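Local atomic coordinates of imidazoleglycerol-phosphate dehydratase (Staphylococcus aureus subsp. aureus, PDB entry 2AE8), a protein that catalyses the manganese-dependent dehydration of imidazoleglycerol phosphate to imidazoleacetol phosphate, the sixth step of L-histidine biosynthesis. Residues V60-H65 / N185-I190; E163-V168 / K195-A200. One frame throughout, in Å; residues are numbered along the deposited sequence.

Interaction 1 (V60-H65 / N185-I190); sequences VGFLNH and NTHHEI. With MG (magnesium ion), chain L; MG (magnesium ion), chain T.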
# COMPACT_ATOMS: atom_id res chain seq x y z
N VAL B 60 -2.28 -26.95 43.42
CA VAL B 60 -2.62 -26.56 42.05
C VAL B 60 -2.34 -27.78 41.18
O VAL B 60 -1.18 -28.16 40.98
CB VAL B 60 -1.77 -25.37 41.54
CG1 VAL B 60 -2.16 -24.98 40.12
CG2 VAL B 60 -1.88 -24.17 42.47
N GLY B 61 -3.40 -28.41 40.69
CA GLY B 61 -3.30 -29.68 39.98
C GLY B 61 -2.33 -29.66 38.81
O GLY B 61 -1.47 -30.54 38.68
N PHE B 62 -2.44 -28.64 37.96
CA PHE B 62 -1.60 -28.60 36.77
C PHE B 62 -0.14 -28.41 37.16
O PHE B 62 0.74 -29.00 36.56
CB PHE B 62 -2.06 -27.51 35.78
CG PHE B 62 -1.27 -27.50 34.49
CD1 PHE B 62 -1.51 -28.46 33.51
CD2 PHE B 62 -0.27 -26.55 34.28
CE1 PHE B 62 -0.77 -28.46 32.32
CE2 PHE B 62 0.47 -26.54 33.09
CZ PHE B 62 0.22 -27.50 32.11
N LEU B 63 0.09 -27.59 38.19
CA LEU B 63 1.44 -27.33 38.68
C LEU B 63 2.05 -28.62 39.26
O LEU B 63 3.22 -28.91 39.03
CB LEU B 63 1.47 -26.19 39.70
CG LEU B 63 2.84 -25.66 40.13
CD1 LEU B 63 3.69 -25.19 38.95
CD2 LEU B 63 2.69 -24.54 41.17
N ASN B 64 1.23 -29.40 39.97
CA ASN B 64 1.66 -30.74 40.43
C ASN B 64 2.23 -31.59 39.30
O ASN B 64 3.32 -32.16 39.44
CB ASN B 64 0.51 -31.49 41.13
CG ASN B 64 0.22 -30.93 42.51
OD1 ASN B 64 0.93 -30.05 43.00
ND2 ASN B 64 -0.82 -31.44 43.15
N HIS B 65 1.51 -31.67 38.18
CA HIS B 65 1.95 -32.50 37.07
C HIS B 65 3.27 -31.99 36.48
O HIS B 65 4.19 -32.78 36.20
CB HIS B 65 0.87 -32.60 35.98
CG HIS B 65 1.27 -33.47 34.82
ND1 HIS B 65 1.82 -34.73 34.98
CD2 HIS B 65 1.18 -33.27 33.48
CE1 HIS B 65 2.07 -35.25 33.79
NE2 HIS B 65 1.69 -34.39 32.86
N ASN B 185 -0.95 -26.85 20.51
CA ASN B 185 -1.71 -27.29 21.70
C ASN B 185 -1.01 -26.76 22.95
O ASN B 185 0.19 -26.97 23.12
CB ASN B 185 -1.87 -28.82 21.75
CG ASN B 185 -2.63 -29.29 22.98
OD1 ASN B 185 -2.06 -29.44 24.06
ND2 ASN B 185 -3.93 -29.53 22.82
N THR B 186 -1.75 -26.04 23.80
CA THR B 186 -1.18 -25.32 24.92
C THR B 186 -0.62 -26.27 25.99
O THR B 186 0.41 -25.98 26.58
CB THR B 186 -2.23 -24.39 25.56
OG1 THR B 186 -2.85 -23.61 24.53
CG2 THR B 186 -1.59 -23.44 26.57
N HIS B 187 -1.30 -27.39 26.23
CA HIS B 187 -0.80 -28.39 27.18
C HIS B 187 0.57 -28.90 26.70
O HIS B 187 1.53 -28.96 27.47
CB HIS B 187 -1.81 -29.54 27.34
CG HIS B 187 -1.46 -30.50 28.42
ND1 HIS B 187 -2.20 -30.62 29.58
CD2 HIS B 187 -0.43 -31.38 28.55
CE1 HIS B 187 -1.65 -31.54 30.36
NE2 HIS B 187 -0.58 -32.02 29.76
N HIS B 188 0.67 -29.22 25.41
CA HIS B 188 1.90 -29.67 24.79
C HIS B 188 2.99 -28.60 24.86
O HIS B 188 4.17 -28.92 25.07
CB HIS B 188 1.66 -30.02 23.31
CG HIS B 188 0.85 -31.25 23.11
ND1 HIS B 188 0.43 -31.66 21.86
CD2 HIS B 188 0.35 -32.16 23.99
CE1 HIS B 188 -0.27 -32.78 21.98
NE2 HIS B 188 -0.33 -33.10 23.26
N GLU B 189 2.58 -27.35 24.67
CA GLU B 189 3.52 -26.24 24.66
C GLU B 189 4.20 -26.10 26.02
O GLU B 189 5.41 -26.02 26.12
CB GLU B 189 2.79 -24.93 24.31
CG GLU B 189 2.48 -24.74 22.81
CD GLU B 189 1.42 -23.66 22.55
OE1 GLU B 189 0.97 -22.98 23.51
OE2 GLU B 189 1.01 -23.53 21.39
N ILE B 190 3.39 -26.03 27.06
CA ILE B 190 3.90 -25.93 28.41
C ILE B 190 4.72 -27.17 28.80
O ILE B 190 5.79 -27.06 29.40
CB ILE B 190 2.74 -25.71 29.39
CG1 ILE B 190 2.02 -24.39 29.04
CG2 ILE B 190 3.27 -25.67 30.82
CD1 ILE B 190 0.64 -24.24 29.68
MG MG L . 0.93 -33.79 30.26
MG MG T . -1.14 -34.93 24.12
O HOH W 1 0.17 -34.90 26.24
O HOH W 2 -2.54 -35.12 22.39
O HOH W 3 -0.13 -36.20 22.76
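Phe-62 turns the edge of its ring toward the face of His-187 in an offset edge-to-face pair, planes at 82° and centroids 5.5 Å apart. Its CG lies anti to the backbone N (chi1 -176°), which carries the ring across the gap between helices whose short axes stay 12.6 Å apart. Phe-62 CE1 meets His-187 CE1 at 3.8 Å. On the other side of CZ, Phe-62 CE2 touches Ile-190 CG2 at 3.7 Å, near the ring plane; a flat, long aromatic suits this place because its far end meets an imidazole through CE1 and a branched aliphatic chain through CE2 and CZ. His-187 binds a magnesium ion through NE2 at 2.4 Å, together with Glu-191 of the same chain and His-92 of a neighbouring subunit. His-65, modelled in two conformers, brings its NE2 to 2.8 Å from that ion, a long approach. His-188, next after His-187, binds the second magnesium ion, and its backbone N donates to a lone pair on OD1 of Asn-185, the N-cap residue of helix 186-205. Phe-62 and Ile-190 also pack on Val-153 of strand 152-153, whereas Leu-63 faces helix 90-111 and His-188 rests on strand 128-135.

Interaction 2 (E163-V168 / K195-A200); sequences EFFRAV and KAFSRA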
# COMPACT_ATOMS: atom_id res chain seq x y z
N GLU B 163 5.76 -16.60 34.72
CA GLU B 163 6.01 -16.17 36.11
C GLU B 163 6.81 -17.20 36.91
O GLU B 163 7.67 -16.83 37.71
CB GLU B 163 4.71 -15.84 36.82
CG GLU B 163 3.90 -14.76 36.09
CD GLU B 163 4.76 -13.54 35.73
OE1 GLU B 163 4.98 -13.27 34.51
OE2 GLU B 163 5.24 -12.86 36.66
N PHE B 164 6.53 -18.49 36.68
CA PHE B 164 7.22 -19.57 37.39
C PHE B 164 8.68 -19.62 36.97
O PHE B 164 9.58 -19.65 37.82
CB PHE B 164 6.57 -20.93 37.11
CG PHE B 164 7.31 -22.08 37.75
CD1 PHE B 164 7.18 -22.34 39.12
CD2 PHE B 164 8.16 -22.88 36.99
CE1 PHE B 164 7.87 -23.38 39.73
CE2 PHE B 164 8.87 -23.93 37.59
CZ PHE B 164 8.72 -24.18 38.97
N PHE B 165 8.93 -19.61 35.66
CA PHE B 165 10.28 -19.66 35.15
C PHE B 165 11.15 -18.45 35.48
O PHE B 165 12.34 -18.61 35.75
CB PHE B 165 10.31 -20.03 33.65
CG PHE B 165 10.02 -21.48 33.42
CD1 PHE B 165 10.92 -22.46 33.84
CD2 PHE B 165 8.81 -21.89 32.86
CE1 PHE B 165 10.64 -23.81 33.67
CE2 PHE B 165 8.53 -23.25 32.68
CZ PHE B 165 9.45 -24.21 33.08
N ARG B 166 10.53 -17.27 35.49
CA ARG B 166 11.18 -16.05 35.95
C ARG B 166 11.63 -16.16 37.41
O ARG B 166 12.75 -15.79 37.75
CB ARG B 166 10.26 -14.83 35.74
CG ARG B 166 10.85 -13.50 36.21
CD ARG B 166 10.76 -12.39 35.15
NE ARG B 166 9.40 -11.92 34.91
CZ ARG B 166 8.79 -11.92 33.72
NH1 ARG B 166 7.55 -11.46 33.62
NH2 ARG B 166 9.41 -12.37 32.63
N ALA B 167 10.75 -16.68 38.27
CA ALA B 167 11.04 -16.85 39.70
C ALA B 167 12.19 -17.84 39.92
O ALA B 167 13.12 -17.56 40.67
CB ALA B 167 9.78 -17.29 40.47
N VAL B 168 12.14 -18.98 39.23
CA VAL B 168 13.19 -20.01 39.35
C VAL B 168 14.55 -19.53 38.82
O VAL B 168 15.57 -19.63 39.49
CB VAL B 168 12.79 -21.30 38.61
CG1 VAL B 168 13.97 -22.27 38.53
CG2 VAL B 168 11.57 -21.96 39.27
N LYS B 195 9.72 -29.98 30.18
CA LYS B 195 10.63 -31.08 29.89
C LYS B 195 12.01 -30.59 29.46
O LYS B 195 13.04 -31.05 29.96
CB LYS B 195 10.05 -32.05 28.85
CG LYS B 195 8.85 -32.92 29.34
CD LYS B 195 8.37 -33.95 28.27
CE LYS B 195 9.50 -34.90 27.79
NZ LYS B 195 8.98 -36.05 26.97
N ALA B 196 12.05 -29.65 28.51
CA ALA B 196 13.31 -29.14 28.00
C ALA B 196 14.10 -28.39 29.06
O ALA B 196 15.30 -28.57 29.15
CB ALA B 196 13.07 -28.24 26.78
N PHE B 197 13.46 -27.52 29.84
CA PHE B 197 14.17 -26.80 30.89
C PHE B 197 14.80 -27.78 31.90
O PHE B 197 15.96 -27.62 32.27
CB PHE B 197 13.25 -25.85 31.64
CG PHE B 197 13.92 -25.20 32.84
CD1 PHE B 197 14.76 -24.11 32.67
CD2 PHE B 197 13.72 -25.71 34.14
CE1 PHE B 197 15.39 -23.51 33.77
CE2 PHE B 197 14.35 -25.13 35.23
CZ PHE B 197 15.18 -24.02 35.05
N SER B 198 14.01 -28.75 32.35
CA SER B 198 14.45 -29.73 33.36
C SER B 198 15.66 -30.50 32.85
O SER B 198 16.63 -30.67 33.58
CB SER B 198 13.34 -30.74 33.63
OG SER B 198 12.16 -30.09 34.02
N ARG B 199 15.58 -30.98 31.62
CA ARG B 199 16.64 -31.76 31.04
C ARG B 199 17.89 -30.93 30.86
O ARG B 199 18.98 -31.37 31.21
CB ARG B 199 16.22 -32.39 29.72
CG ARG B 199 15.24 -33.53 29.88
CD ARG B 199 15.55 -34.60 28.86
NE ARG B 199 15.24 -35.92 29.42
CZ ARG B 199 15.94 -37.03 29.19
NH1 ARG B 199 17.00 -37.02 28.39
NH2 ARG B 199 15.55 -38.15 29.76
N ALA B 200 17.74 -29.72 30.33
CA ALA B 200 18.86 -28.79 30.15
C ALA B 200 19.52 -28.47 31.49
O ALA B 200 20.76 -28.43 31.58
CB ALA B 200 18.39 -27.49 29.47
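Phe-165 and Phe-197 mark the nearest backbone approach of two helical segments, their CA atoms 9.2 Å apart, and the contact between helices 159-171 and 186-205 is made here by side chains. The fold is a beta-alpha-beta sandwich, and this contact is buried close to the centre of the chain. The two phenylalanines form an edge-to-face (T-shaped) pair with planes at 65° and centroids 5.2 Å apart. Phe-165 supplies the edge: its CE1 stands over one face of Phe-197, 3.6 Å from CD2 of that ring, and its CD1 lies above the ring centre. The two rings leave their backbones with different first torsions. In Phe-165, CG is anti to the carbonyl carbon (chi1 -74°), whereas Phe-197 sets CG anti to the backbone N (chi1 173°), and the two side chains run alongside one another, pointing contrary ways. Large apolar rings suit a wide, buried space between helices, where they reach across from both sides. Phe-197 also leans on Val-132 and Val-134 of strand 128-135, linking the helices to a sheet, while Val-168 reaches Leu-105 of helix 90-111. On another side of its helix, Glu-163, a manganese ligand in this protein, packs on His-188 of a neighbouring subunit. One turn beyond Phe-165 on its helix comes Val-168, compact and beta-branched, whose CG1 approaches Phe-197 CZ to 4.1 Å.

How the interactions relate
The chain holds two four-stranded mixed sheets of the same strand order, consistent with a duplicated half-domain. From the N terminus, residues 60-65 open helix 61-74, between strands 55-57 and 77-82 of the first sheet; the chain then runs through helix 90-111, the whole second sheet and helix 159-171 before 185-190 closes interaction 1, 119 residues on. Residues 163-168 lie within that loop, but their partner 195-200 lies beyond its end, so the contacts cross. Interaction 2 spans only 26 residues and joins the two helices that flank strand 175-182 of the second sheet. Helix 186-205 serves both, its first turns beside the metal site and its middle in the buried interior.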